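Local atomic coordinates of ketol-acid reductoisomerase (NAD(+)) (uncultured archaeon GZfos26G2, PDB entry 4XDY), a protein that converts (S)-2-acetolactate to (R)-2,3-dihydroxy-isovalerate by magnesium-dependent methyl migration and NADH-dependent reduction, a step in branched-chain amino acid biosynthesis. Residues K106-H112 against D128-P134; H112-F118 against E191-L196. One frame throughout, in Å; residues are numbered along the deposited sequence.

Interaction 1: K106-H112 against D128-P134; sequences KALCFSH and DVIMVAP. With NAI (1,4-dihydronicotinamide adenine dinucleotide), chain E.
Leu108 and Phe110 lie beside Val129 and Met131 in two neighbouring parallel strands, and the backbone ladder comes first. Leu108 N gives a hydrogen bond to Asp128 O (2.8 Å), and Leu108 O receives one from Ile130 N (2.9 Å). Lys106 O and Phe110 O accept from Asp128 N and Val132 N, whereas the bond from Phe110 N to Ile130 O is weak and bent at the hydrogen. Ile130 O also meets Cys109 CA at 3.1 Å in a CA-H...O contact and sits in plane at the edge of the Phe110 ring.

Apolar contacts differ between the faces. On the face of Ala107, Cys109 and Ile130, CG1 of Ile130 stands between its own backbone N and carbonyl carbon (chi1 57°), which brings it 3.6 Å from Cys109 CB. Helix 165-175 packs on this face through Ala165 and Ala169. On the other face the extended Met131 chain (chi1 172°, chi2 163°) carries SD to 3.3 Å from His112 C; a bend at chi3 turns only the terminal methyl.

Past the ladder, Ser111 OG lies 2.7 Å from Val132 O, with Gln31 as a second polar partner. The strand ends meet the cofactor: Ser111 O and Pro134 O each approach its nicotinamide ring. The chemistry implies a buried pair of Rossmann-fold strands, held mainly by backbone hydrogen bonds and apolar packing, whose carboxyl ends present backbone oxygens to the nicotinamide.

Interaction 2: H112-F118 against E191-L196; sequences HGFNICF and ETYEDL. With MG (magnesium ion), chain D; MG (magnesium ion), chain C; NAI (1,4-dihydronicotinamide adenine dinucleotide), chain E; HIO (N-hydroxy-N-isopropyloxamic acid), chain H.
Glu191 reaches from helix 188-203 to His112 and Gly113. From CB, which packs near the methyl end of Met131, CG leaves anti to the backbone N (chi1 -166°), and the chain then bends at chi2 (-86°), carrying CD to the edge of the His112 ring. OE1 accepts two hydrogen bonds: from His112 ND1 at 2.9 Å, through its syn lone pair, and from Gly113 N at 2.8 Å, nearly straight and from above the carboxylate plane. Ring and carboxylate planes stand 84° apart. OE2 takes a weak bond from ND1 and makes a salt bridge with Lys135. This grip probably fixes the rotation of the imidazole.

One imidazole face looks to water 3 and the magnesium ion bound by Asp195 OD2, the opposite one to Phe114 N. His112 CE1 lies 3.2 Å from Asp195 OD2, and Leu196 CD2 meets the ring edge. Asp195 bridges the metals, OD1 binding one magnesium at 2.0 Å and OD2 the other at 2.1 Å; Lys135 NZ also hydrogen-bonds OD1, and Glu199 helps bind the OD2-side ion. The inhibitor N-hydroxy-N-isopropyloxamic acid shares O2 between both ions.

Farther from the metals, Thr192 CG2 touches Phe118 CE2 at 3.6 Å, and Cys117 SG lies obliquely beside the Tyr193 ring, 3.6 Å from its CE1. Thr192 OG1 is held by Phe188 O and packs closely on Gly113.

The contact joins the Rossmann domain to the knotted helical domain, forming part of the two-magnesium active site of ketol-acid reductoisomerases, where His112 is the predicted active-site residue and Ser256 of the second subunit bonds the inhibitor.

His112 belongs to both contacts: it follows strand 107-110 of interaction 1 and forms, with Glu191 and Asp195, the polar side of interaction 2. Their centres are 12 Å apart, and they touch directly. Met131 SD lies 3.2 Å from Gly113 N, Ala133 CB 3.6 Å from Glu191 OE2, and Phe110 CE1 3.5 Å from Ile116 CG1. Helix 114-117 follows strand 107-110 and precedes strand 128-134 in the beta-alpha-beta unit, while the segment around it also packs against the knotted domain. Both contacts border the same NADH: His112 CB is 3.4 Å from its O2D, and water 3 links that hydroxyl to one magnesium, joining cofactor and metal sites.

Interaction 1: K106-H112 against D128-P134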
loop_
_atom_site.group_PDB
_atom_site.type_symbol
_atom_site.label_atom_id
_atom_site.label_comp_id
_atom_site.label_asym_id
_atom_site.label_seq_id
_atom_site.Cartn_x
_atom_site.Cartn_y
_atom_site.Cartn_z
ATOM N N LYS A 106 -1.437 -12.486 -38.584
ATOM C CA LYS A 106 -0.840 -11.729 -37.461
ATOM C C LYS A 106 -1.817 -11.782 -36.258
ATOM O O LYS A 106 -3.045 -12.055 -36.417
ATOM C CB LYS A 106 -0.617 -10.268 -37.871
ATOM C CG LYS A 106 0.726 -9.963 -38.623
ATOM C CD LYS A 106 0.775 -8.497 -39.040
ATOM C CE LYS A 106 1.746 -8.188 -40.181
ATOM N NZ LYS A 106 3.145 -8.462 -39.803
ATOM N N ALA A 107 -1.270 -11.455 -35.088
ATOM C CA ALA A 107 -2.097 -11.289 -33.873
ATOM C C ALA A 107 -2.014 -9.804 -33.453
ATOM O O ALA A 107 -0.917 -9.216 -33.433
ATOM C CB ALA A 107 -1.584 -12.171 -32.768
ATOM N N LEU A 108 -3.164 -9.214 -33.248
ATOM C CA LEU A 108 -3.306 -7.864 -32.617
ATOM C C LEU A 108 -3.556 -8.075 -31.141
ATOM O O LEU A 108 -4.543 -8.722 -30.743
ATOM C CB LEU A 108 -4.486 -7.202 -33.277
ATOM C CG LEU A 108 -4.676 -5.674 -33.020
ATOM C CD1 LEU A 108 -3.541 -4.826 -33.588
ATOM C CD2 LEU A 108 -6.038 -5.201 -33.518
ATOM N N CYS A 109 -2.700 -7.473 -30.320
ATOM C CA CYS A 109 -2.718 -7.698 -28.889
ATOM C C CYS A 109 -2.840 -6.329 -28.168
ATOM O O CYS A 109 -2.453 -5.284 -28.720
ATOM C CB CYS A 109 -1.477 -8.413 -28.482
ATOM S SG CYS A 109 -1.326 -9.054 -26.834
ATOM N N PHE A 110 -3.404 -6.396 -26.975
ATOM C CA PHE A 110 -3.697 -5.199 -26.123
ATOM C C PHE A 110 -3.337 -5.606 -24.703
ATOM O O PHE A 110 -3.273 -6.829 -24.375
ATOM C CB PHE A 110 -5.130 -4.825 -26.137
ATOM C CG PHE A 110 -5.632 -4.368 -27.479
ATOM C CD1 PHE A 110 -6.045 -5.308 -28.436
ATOM C CD2 PHE A 110 -5.634 -3.046 -27.806
ATOM C CE1 PHE A 110 -6.524 -4.890 -29.667
ATOM C CE2 PHE A 110 -6.103 -2.608 -29.034
ATOM C CZ PHE A 110 -6.565 -3.519 -29.960
ATOM N N SER A 111 -3.190 -4.618 -23.813
ATOM C CA SER A 111 -3.111 -4.913 -22.396
ATOM C C SER A 111 -4.256 -4.336 -21.591
ATOM O O SER A 111 -4.216 -4.399 -20.374
ATOM C CB SER A 111 -1.794 -4.531 -21.778
ATOM O OG SER A 111 -0.739 -5.409 -22.191
ATOM N N HIS A 112 -5.304 -3.897 -22.271
ATOM C CA HIS A 112 -6.552 -3.480 -21.643
ATOM C C HIS A 112 -7.585 -3.657 -22.735
ATOM O O HIS A 112 -7.325 -3.243 -23.910
ATOM C CB HIS A 112 -6.454 -2.001 -21.261
ATOM C CG HIS A 112 -7.660 -1.449 -20.572
ATOM N ND1 HIS A 112 -8.491 -2.172 -19.699
ATOM C CD2 HIS A 112 -8.181 -0.191 -20.634
ATOM C CE1 HIS A 112 -9.412 -1.337 -19.210
ATOM N NE2 HIS A 112 -9.232 -0.134 -19.760
ATOM N N ASP A 128 -5.756 -12.642 -35.510
ATOM C CA ASP A 128 -6.064 -13.061 -34.174
ATOM C C ASP A 128 -6.183 -11.722 -33.351
ATOM O O ASP A 128 -5.445 -10.737 -33.636
ATOM C CB ASP A 128 -4.999 -13.882 -33.607
ATOM C CG ASP A 128 -4.875 -15.348 -34.239
ATOM O OD1 ASP A 128 -5.868 -15.844 -34.731
ATOM O OD2 ASP A 128 -3.784 -15.915 -34.038
ATOM N N VAL A 129 -6.990 -11.779 -32.300
ATOM C CA VAL A 129 -7.162 -10.604 -31.398
ATOM C C VAL A 129 -7.105 -11.107 -29.961
ATOM O O VAL A 129 -7.969 -11.928 -29.528
ATOM C CB VAL A 129 -8.448 -9.825 -31.671
ATOM C CG1 VAL A 129 -8.592 -8.588 -30.705
ATOM C CG2 VAL A 129 -8.512 -9.353 -33.076
ATOM N N ILE A 130 -6.059 -10.689 -29.268
ATOM C CA ILE A 130 -5.727 -11.182 -27.972
ATOM C C ILE A 130 -5.479 -10.045 -26.981
ATOM O O ILE A 130 -5.193 -8.917 -27.387
ATOM C CB ILE A 130 -4.549 -12.150 -27.998
ATOM C CG1 ILE A 130 -3.355 -11.489 -28.624
ATOM C CG2 ILE A 130 -4.980 -13.396 -28.811
ATOM C CD1 ILE A 130 -2.109 -12.267 -28.425
ATOM N N MET A 131 -5.481 -10.399 -25.706
ATOM C CA MET A 131 -5.154 -9.459 -24.644
ATOM C C MET A 131 -4.374 -10.139 -23.565
ATOM O O MET A 131 -4.740 -11.247 -23.093
ATOM C CB MET A 131 -6.437 -8.814 -24.023
ATOM C CG MET A 131 -5.942 -8.048 -22.844
ATOM S SD MET A 131 -7.163 -6.915 -22.374
ATOM C CE MET A 131 -8.136 -7.948 -21.818
ATOM N N VAL A 132 -3.262 -9.528 -23.178
ATOM C CA VAL A 132 -2.498 -9.895 -22.003
ATOM C C VAL A 132 -2.460 -8.692 -21.046
ATOM O O VAL A 132 -1.728 -7.703 -21.304
ATOM C CB VAL A 132 -1.114 -10.447 -22.352
ATOM C CG1 VAL A 132 -1.288 -11.712 -23.248
ATOM C CG2 VAL A 132 -0.226 -9.433 -23.147
ATOM N N ALA A 133 -3.305 -8.737 -20.034
ATOM C CA ALA A 133 -3.537 -7.559 -19.164
ATOM C C ALA A 133 -2.925 -7.736 -17.821
ATOM O O ALA A 133 -3.435 -8.550 -17.046
ATOM C CB ALA A 133 -5.015 -7.308 -19.031
ATOM N N PRO A 134 -1.816 -6.988 -17.479
ATOM C CA PRO A 134 -1.200 -7.181 -16.179
ATOM C C PRO A 134 -2.016 -6.396 -15.160
ATOM O O PRO A 134 -2.359 -5.262 -15.445
ATOM C CB PRO A 134 0.226 -6.582 -16.352
ATOM C CG PRO A 134 0.037 -5.550 -17.421
ATOM C CD PRO A 134 -1.130 -5.933 -18.250
HETATM P PA NAI E . 1.589 5.606 -22.025
HETATM O O1A NAI E . 0.605 6.727 -21.660
HETATM O O2A NAI E . 2.755 5.348 -21.174
HETATM O O5B NAI E . 1.900 5.814 -23.593
HETATM C C5B NAI E . 2.901 4.985 -24.250
HETATM C C4B NAI E . 3.728 5.886 -25.218
HETATM O O4B NAI E . 2.813 6.278 -26.235
HETATM C C3B NAI E . 4.309 7.216 -24.670
HETATM O O3B NAI E . 5.471 6.898 -23.903
HETATM C C2B NAI E . 4.532 8.012 -25.938
HETATM O O2B NAI E . 5.837 7.707 -26.436
HETATM C C1B NAI E . 3.435 7.428 -26.864
HETATM N N9A NAI E . 2.394 8.409 -27.124
HETATM C C8A NAI E . 1.791 9.181 -26.124
HETATM N N7A NAI E . 0.891 9.980 -26.681
HETATM C C5A NAI E . 0.937 9.754 -28.020
HETATM C C6A NAI E . 0.262 10.307 -29.179
HETATM N N6A NAI E . -0.653 11.281 -29.065
HETATM N N1A NAI E . 0.517 9.804 -30.416
HETATM C C2A NAI E . 1.449 8.842 -30.583
HETATM N N3A NAI E . 2.118 8.273 -29.596
HETATM C C4A NAI E . 1.914 8.702 -28.297
HETATM O O3 NAI E . 0.661 4.196 -22.123
HETATM P PN NAI E . 0.457 3.163 -20.834
HETATM O O1N NAI E . -0.053 3.928 -19.629
HETATM O O2N NAI E . 1.709 2.400 -20.729
HETATM O O5D NAI E . -0.810 2.418 -21.420
HETATM C C5D NAI E . -0.613 1.417 -22.475
HETATM C C4D NAI E . -1.789 0.375 -22.491
HETATM O O4D NAI E . -1.561 -0.399 -21.296
HETATM C C3D NAI E . -3.187 0.943 -22.336
HETATM O O3D NAI E . -4.125 0.138 -23.060
HETATM C C2D NAI E . -3.504 0.871 -20.824
HETATM O O2D NAI E . -4.883 0.857 -20.460
HETATM C C1D NAI E . -2.788 -0.416 -20.471
HETATM N N1N NAI E . -2.360 -0.639 -19.086
HETATM C C2N NAI E . -1.562 0.280 -18.503
HETATM C C3N NAI E . -1.116 0.111 -17.240
HETATM C C7N NAI E . -0.188 1.054 -16.694
HETATM O O7N NAI E . -0.005 2.255 -17.063
HETATM N N7N NAI E . 0.685 0.506 -15.886
HETATM C C4N NAI E . -1.499 -1.093 -16.533
HETATM C C5N NAI E . -2.154 -2.118 -17.286
HETATM C C6N NAI E . -2.591 -1.830 -18.540
#

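Interaction 2: H112-F118 against E191-L196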
loop_
_atom_site.group_PDB
_atom_site.type_symbol
_atom_site.label_atom_id
_atom_site.label_comp_id
_atom_site.label_asym_id
_atom_site.label_seq_id
_atom_site.Cartn_x
_atom_site.Cartn_y
_atom_site.Cartn_z
ATOM N N HIS A 112 -5.304 -3.897 -22.271
ATOM C CA HIS A 112 -6.552 -3.480 -21.643
ATOM C C HIS A 112 -7.585 -3.657 -22.735
ATOM O O HIS A 112 -7.325 -3.243 -23.910
ATOM C CB HIS A 112 -6.454 -2.001 -21.261
ATOM C CG HIS A 112 -7.660 -1.449 -20.572
ATOM N ND1 HIS A 112 -8.491 -2.172 -19.699
ATOM C CD2 HIS A 112 -8.181 -0.191 -20.634
ATOM C CE1 HIS A 112 -9.412 -1.337 -19.210
ATOM N NE2 HIS A 112 -9.232 -0.134 -19.760
ATOM N N GLY A 113 -8.752 -4.165 -22.337
ATOM C CA GLY A 113 -9.848 -4.432 -23.296
ATOM C C GLY A 113 -10.677 -3.287 -23.855
ATOM O O GLY A 113 -11.538 -3.527 -24.737
ATOM N N PHE A 114 -10.416 -2.053 -23.325
ATOM C CA PHE A 114 -11.302 -0.875 -23.541
ATOM C C PHE A 114 -11.678 -0.749 -25.031
ATOM O O PHE A 114 -12.868 -0.757 -25.392
ATOM C CB PHE A 114 -10.618 0.397 -23.017
ATOM C CG PHE A 114 -11.446 1.626 -23.049
ATOM C CD1 PHE A 114 -11.571 2.403 -24.213
ATOM C CD2 PHE A 114 -12.107 2.075 -21.906
ATOM C CE1 PHE A 114 -12.339 3.556 -24.235
ATOM C CE2 PHE A 114 -12.881 3.240 -21.939
ATOM C CZ PHE A 114 -12.985 3.969 -23.099
ATOM N N ASN A 115 -10.660 -0.625 -25.889
ATOM C CA ASN A 115 -10.951 -0.251 -27.286
ATOM C C ASN A 115 -11.660 -1.312 -28.071
ATOM O O ASN A 115 -12.509 -0.998 -28.949
ATOM C CB ASN A 115 -9.713 0.258 -27.967
ATOM C CG ASN A 115 -9.379 1.710 -27.548
ATOM O OD1 ASN A 115 -10.285 2.554 -27.495
ATOM N ND2 ASN A 115 -8.170 1.976 -27.203
ATOM N N ILE A 116 -11.326 -2.555 -27.779
ATOM C CA ILE A 116 -12.052 -3.688 -28.407
ATOM C C ILE A 116 -13.451 -3.852 -27.814
ATOM O O ILE A 116 -14.457 -3.924 -28.528
ATOM C CB ILE A 116 -11.241 -5.011 -28.320
ATOM C CG1 ILE A 116 -9.996 -4.966 -29.209
ATOM C CG2 ILE A 116 -12.149 -6.204 -28.543
ATOM C CD1 ILE A 116 -10.345 -4.905 -30.694
ATOM N N CYS A 117 -13.528 -3.817 -26.481
ATOM C CA CYS A 117 -14.804 -3.943 -25.779
ATOM C C CYS A 117 -15.842 -2.906 -26.221
ATOM O O CYS A 117 -17.012 -3.253 -26.460
ATOM C CB CYS A 117 -14.554 -3.754 -24.262
ATOM S SG CYS A 117 -16.046 -3.804 -23.246
ATOM N N PHE A 118 -15.444 -1.632 -26.257
ATOM C CA PHE A 118 -16.343 -0.559 -26.617
ATOM C C PHE A 118 -16.394 -0.310 -28.082
ATOM O O PHE A 118 -17.010 0.672 -28.529
ATOM C CB PHE A 118 -16.087 0.686 -25.761
ATOM C CG PHE A 118 -16.286 0.437 -24.282
ATOM C CD1 PHE A 118 -17.532 0.092 -23.801
ATOM C CD2 PHE A 118 -15.221 0.553 -23.396
ATOM C CE1 PHE A 118 -17.754 -0.142 -22.448
ATOM C CE2 PHE A 118 -15.427 0.309 -22.034
ATOM C CZ PHE A 118 -16.690 -0.038 -21.563
ATOM N N GLU A 191 -12.352 -8.165 -18.433
ATOM C CA GLU A 191 -11.176 -7.377 -18.084
ATOM C C GLU A 191 -11.466 -5.907 -18.080
ATOM O O GLU A 191 -11.127 -5.226 -17.112
ATOM C CB GLU A 191 -9.998 -7.623 -19.001
ATOM C CG GLU A 191 -8.699 -7.051 -18.419
ATOM C CD GLU A 191 -8.415 -5.556 -18.715
ATOM O OE1 GLU A 191 -9.019 -4.993 -19.638
ATOM O OE2 GLU A 191 -7.577 -5.056 -17.958
ATOM N N THR A 192 -12.186 -5.425 -19.095
ATOM C CA THR A 192 -12.364 -4.027 -19.261
ATOM C C THR A 192 -13.123 -3.492 -18.058
ATOM O O THR A 192 -12.773 -2.478 -17.443
ATOM C CB THR A 192 -13.156 -3.719 -20.530
ATOM O OG1 THR A 192 -12.412 -4.197 -21.689
ATOM C CG2 THR A 192 -13.369 -2.233 -20.632
ATOM N N TYR A 193 -14.196 -4.197 -17.697
ATOM C CA TYR A 193 -15.048 -3.682 -16.640
ATOM C C TYR A 193 -14.445 -3.767 -15.278
ATOM O O TYR A 193 -14.519 -2.782 -14.497
ATOM C CB TYR A 193 -16.405 -4.418 -16.646
ATOM C CG TYR A 193 -17.146 -4.440 -17.958
ATOM C CD1 TYR A 193 -17.101 -3.384 -18.852
ATOM C CD2 TYR A 193 -17.965 -5.529 -18.269
ATOM C CE1 TYR A 193 -17.789 -3.412 -20.068
ATOM C CE2 TYR A 193 -18.672 -5.567 -19.477
ATOM C CZ TYR A 193 -18.622 -4.512 -20.363
ATOM O OH TYR A 193 -19.306 -4.531 -21.544
ATOM N N GLU A 194 -13.806 -4.867 -14.965
ATOM C CA GLU A 194 -13.205 -5.048 -13.621
ATOM C C GLU A 194 -12.059 -4.049 -13.453
ATOM O O GLU A 194 -11.852 -3.507 -12.382
ATOM C CB GLU A 194 -12.759 -6.475 -13.371
ATOM C CG GLU A 194 -11.612 -6.990 -14.208
ATOM C CD GLU A 194 -10.259 -6.543 -13.739
ATOM O OE1 GLU A 194 -9.307 -6.612 -14.565
ATOM O OE2 GLU A 194 -10.092 -6.228 -12.497
ATOM N N ASP A 195 -11.328 -3.852 -14.544
ATOM C CA ASP A 195 -10.121 -2.979 -14.534
ATOM C C ASP A 195 -10.522 -1.522 -14.278
ATOM O O ASP A 195 -9.956 -0.863 -13.430
ATOM C CB ASP A 195 -9.377 -3.097 -15.844
ATOM C CG ASP A 195 -8.045 -2.354 -15.801
ATOM O OD1 ASP A 195 -7.111 -2.892 -15.174
ATOM O OD2 ASP A 195 -8.037 -1.208 -16.312
ATOM N N LEU A 196 -11.470 -1.065 -15.046
ATOM C CA LEU A 196 -12.012 0.281 -14.903
ATOM C C LEU A 196 -12.578 0.480 -13.508
ATOM O O LEU A 196 -12.234 1.440 -12.825
ATOM C CB LEU A 196 -13.030 0.547 -15.950
ATOM C CG LEU A 196 -12.556 0.727 -17.398
ATOM C CD1 LEU A 196 -13.745 0.933 -18.296
ATOM C CD2 LEU A 196 -11.623 1.920 -17.605
HETATM MG MG MG D . -5.611 -2.211 -14.025
HETATM MG MG MG C . -6.671 0.339 -16.386
HETATM P PA NAI E . 1.589 5.606 -22.025
HETATM O O1A NAI E . 0.605 6.727 -21.660
HETATM O O2A NAI E . 2.755 5.348 -21.174
HETATM O O5B NAI E . 1.900 5.814 -23.593
HETATM C C5B NAI E . 2.901 4.985 -24.250
HETATM C C4B NAI E . 3.728 5.886 -25.218
HETATM O O4B NAI E . 2.813 6.278 -26.235
HETATM C C3B NAI E . 4.309 7.216 -24.670
HETATM O O3B NAI E . 5.471 6.898 -23.903
HETATM C C2B NAI E . 4.532 8.012 -25.938
HETATM O O2B NAI E . 5.837 7.707 -26.436
HETATM C C1B NAI E . 3.435 7.428 -26.864
HETATM N N9A NAI E . 2.394 8.409 -27.124
HETATM C C8A NAI E . 1.791 9.181 -26.124
HETATM N N7A NAI E . 0.891 9.980 -26.681
HETATM C C5A NAI E . 0.937 9.754 -28.020
HETATM C C6A NAI E . 0.262 10.307 -29.179
HETATM N N6A NAI E . -0.653 11.281 -29.065
HETATM N N1A NAI E . 0.517 9.804 -30.416
HETATM C C2A NAI E . 1.449 8.842 -30.583
HETATM N N3A NAI E . 2.118 8.273 -29.596
HETATM C C4A NAI E . 1.914 8.702 -28.297
HETATM O O3 NAI E . 0.661 4.196 -22.123
HETATM P PN NAI E . 0.457 3.163 -20.834
HETATM O O1N NAI E . -0.053 3.928 -19.629
HETATM O O2N NAI E . 1.709 2.400 -20.729
HETATM O O5D NAI E . -0.810 2.418 -21.420
HETATM C C5D NAI E . -0.613 1.417 -22.475
HETATM C C4D NAI E . -1.789 0.375 -22.491
HETATM O O4D NAI E . -1.561 -0.399 -21.296
HETATM C C3D NAI E . -3.187 0.943 -22.336
HETATM O O3D NAI E . -4.125 0.138 -23.060
HETATM C C2D NAI E . -3.504 0.871 -20.824
HETATM O O2D NAI E . -4.883 0.857 -20.460
HETATM C C1D NAI E . -2.788 -0.416 -20.471
HETATM N N1N NAI E . -2.360 -0.639 -19.086
HETATM C C2N NAI E . -1.562 0.280 -18.503
HETATM C C3N NAI E . -1.116 0.111 -17.240
HETATM C C7N NAI E . -0.188 1.054 -16.694
HETATM O O7N NAI E . -0.005 2.255 -17.063
HETATM N N7N NAI E . 0.685 0.506 -15.886
HETATM C C4N NAI E . -1.499 -1.093 -16.533
HETATM C C5N NAI E . -2.154 -2.118 -17.286
HETATM C C6N NAI E . -2.591 -1.830 -18.540
HETATM C C1 HIO H . -4.218 1.475 -15.523
HETATM O O11 HIO H . -5.135 1.696 -16.358
HETATM O O12 HIO H . -3.127 2.111 -15.355
HETATM C C2 HIO H . -4.512 0.197 -14.736
HETATM O O2 HIO H . -5.380 -0.585 -15.205
HETATM N N3 HIO H . -3.998 -0.059 -13.548
HETATM O O3 HIO H . -4.044 -1.428 -13.035
HETATM C C4 HIO H . -3.327 0.916 -12.744
HETATM C C41 HIO H . -3.915 0.872 -11.328
HETATM C C42 HIO H . -1.844 0.570 -12.811
HETATM O O HOH W 1 -7.079 -1.274 -12.832
HETATM O O HOH W 2 -7.904 1.524 -17.563
HETATM O O HOH W 3 -5.823 -0.591 -18.145
HETATM O O HOH W 4 -4.475 -3.427 -15.455
HETATM O O HOH W 5 -5.765 -3.978 -12.756
#